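Local coordinates for nucleotidyl transferase AbiEii/AbiGii toxin family protein (PDB 6Y56) that is a nucleotidyltransferase toxin of a toxin-antitoxin system and probably blocks growth by modifying, and so inactivating, tRNA acceptor stems, at residues W108-R113 with I122-E127. Residues are numbered along the deposited sequence; the frame is centred on the assembly and turned at random.
Sequences WQLRVR and IVASVE
Trp108 and Val126 form an antiparallel hydrogen-bonded pair, Trp108 N to Val126 O and Val126 N to Trp108 O, both 2.9 Å, and Leu110 N adds a third bond to Ala124 O at 2.9 Å. That last bond is fairly straight at hydrogen (166°), but its donor stands well above the carbonyl plane of Ala124. Beyond it the backbones separate and water takes over. One water accepts from Ala124 N and Gln109 NE2 and lies 2.8 Å from Leu110 O, to which it can donate; a second lies between Ile122 O (2.8 Å) and Leu110 O (3.2 Å) and can donate to either. Gln109, extended beyond CG, reaches the first water with its amide. Leu110 packs through CB, 4.1 Å from Ala124 CB and equally close to Val126 CG2, so this one carbon touches the methyl of Ala124 and one of the two methyls of Val126. Trp108 CG lies anti to its carbonyl carbon (chi1 -58°), and the indole leads away from 122-127; Val126 O remains at the ring edge, 3.8 Å from Trp108 CD1, while Trp108 NE1 bonds to Gly105 O. The segments belong to a beta hairpin of the mixed sheet in this nucleotidyltransferase-family toxin. Strand 94-100 pairs antiparallel with the other edge of 107-114, whereas strand 68-72 runs parallel to 125-129 and places Phe71 against Val126. Helix 19-38 packs against the water-bridged end, its Leu24 touching Ile122 and Ala124 and its Ala27 touching Val112.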
# COMPACT_ATOMS: atom_id res chain seq x y z
N TRP A 108 12.40 -0.25 6.44
CA TRP A 108 13.33 0.87 6.46
C TRP A 108 12.57 2.15 6.77
O TRP A 108 11.44 2.33 6.33
CB TRP A 108 14.04 1.03 5.11
CG TRP A 108 14.79 -0.20 4.72
CD1 TRP A 108 14.25 -1.36 4.23
CD2 TRP A 108 16.19 -0.43 4.86
NE1 TRP A 108 15.25 -2.30 4.04
CE2 TRP A 108 16.45 -1.74 4.42
CE3 TRP A 108 17.26 0.35 5.29
CZ2 TRP A 108 17.73 -2.29 4.40
CZ3 TRP A 108 18.53 -0.19 5.28
CH2 TRP A 108 18.75 -1.49 4.84
N GLN A 109 13.20 3.03 7.53
CA GLN A 109 12.71 4.39 7.65
C GLN A 109 13.33 5.22 6.53
O GLN A 109 14.54 5.18 6.32
CB GLN A 109 13.11 4.98 9.00
CG GLN A 109 12.69 6.43 9.13
CD GLN A 109 12.69 6.96 10.55
OE1 GLN A 109 13.27 6.35 11.46
NE2 GLN A 109 12.05 8.10 10.74
N LEU A 110 12.48 5.97 5.83
CA LEU A 110 12.93 6.81 4.73
C LEU A 110 13.03 8.26 5.20
O LEU A 110 12.11 8.78 5.82
CB LEU A 110 11.93 6.74 3.57
CG LEU A 110 12.23 7.62 2.36
CD1 LEU A 110 13.44 7.12 1.63
CD2 LEU A 110 11.02 7.63 1.45
N ARG A 111 14.15 8.90 4.89
CA ARG A 111 14.31 10.32 5.14
C ARG A 111 14.61 11.00 3.82
O ARG A 111 15.30 10.45 2.97
CB ARG A 111 15.42 10.57 6.16
CG ARG A 111 15.00 10.19 7.57
CD ARG A 111 16.02 10.62 8.62
NE ARG A 111 15.56 10.37 9.98
CZ ARG A 111 15.74 9.23 10.64
NH1 ARG A 111 16.37 8.21 10.07
NH2 ARG A 111 15.29 9.11 11.89
N VAL A 112 14.01 12.17 3.62
CA VAL A 112 14.19 12.91 2.38
C VAL A 112 14.52 14.35 2.75
O VAL A 112 14.02 14.87 3.75
CB VAL A 112 12.96 12.81 1.43
CG1 VAL A 112 12.43 11.38 1.35
CG2 VAL A 112 11.85 13.72 1.86
N ARG A 113 15.38 14.97 1.96
CA ARG A 113 15.73 16.36 2.20
C ARG A 113 15.89 17.07 0.87
O ARG A 113 16.60 16.59 -0.02
CB ARG A 113 17.03 16.48 3.00
CG ARG A 113 17.37 17.90 3.42
CD ARG A 113 18.77 17.96 4.02
NE ARG A 113 19.72 17.22 3.20
CZ ARG A 113 20.26 17.69 2.08
NH1 ARG A 113 19.95 18.91 1.64
NH2 ARG A 113 21.12 16.95 1.39
N ILE A 122 7.80 14.16 8.66
CA ILE A 122 6.74 13.16 8.68
C ILE A 122 7.37 11.78 8.60
O ILE A 122 8.40 11.58 7.94
CB ILE A 122 5.75 13.43 7.53
CG1 ILE A 122 4.55 12.47 7.59
CG2 ILE A 122 6.45 13.36 6.19
CD1 ILE A 122 3.43 12.87 6.64
N VAL A 123 6.76 10.83 9.29
CA VAL A 123 7.25 9.46 9.30
C VAL A 123 7.01 8.82 7.94
O VAL A 123 5.88 8.82 7.43
CB VAL A 123 6.56 8.66 10.41
CG1 VAL A 123 6.61 7.16 10.12
CG2 VAL A 123 7.16 9.00 11.77
N ALA A 124 8.07 8.27 7.35
CA ALA A 124 7.99 7.61 6.05
C ALA A 124 8.81 6.34 6.10
O ALA A 124 9.81 6.24 6.81
CB ALA A 124 8.50 8.53 4.94
N SER A 125 8.39 5.36 5.31
CA SER A 125 9.02 4.05 5.38
C SER A 125 9.04 3.41 4.00
O SER A 125 8.35 3.83 3.07
CB SER A 125 8.28 3.14 6.35
OG SER A 125 6.91 3.08 6.02
N VAL A 126 9.86 2.37 3.89
CA VAL A 126 9.90 1.49 2.73
C VAL A 126 9.88 0.07 3.26
O VAL A 126 10.62 -0.26 4.19
CB VAL A 126 11.17 1.73 1.89
CG1 VAL A 126 11.11 0.92 0.61
CG2 VAL A 126 11.35 3.21 1.58
N GLU A 127 9.02 -0.77 2.69
CA GLU A 127 8.90 -2.15 3.15
C GLU A 127 8.84 -3.07 1.95
O GLU A 127 8.24 -2.73 0.92
CB GLU A 127 7.64 -2.35 4.00
CG GLU A 127 7.62 -3.65 4.76
CD GLU A 127 6.36 -3.83 5.56
OE1 GLU A 127 6.16 -4.93 6.12
OE2 GLU A 127 5.56 -2.87 5.64
O HOH W 1 10.81 9.15 8.27
O HOH W 2 10.19 11.33 5.85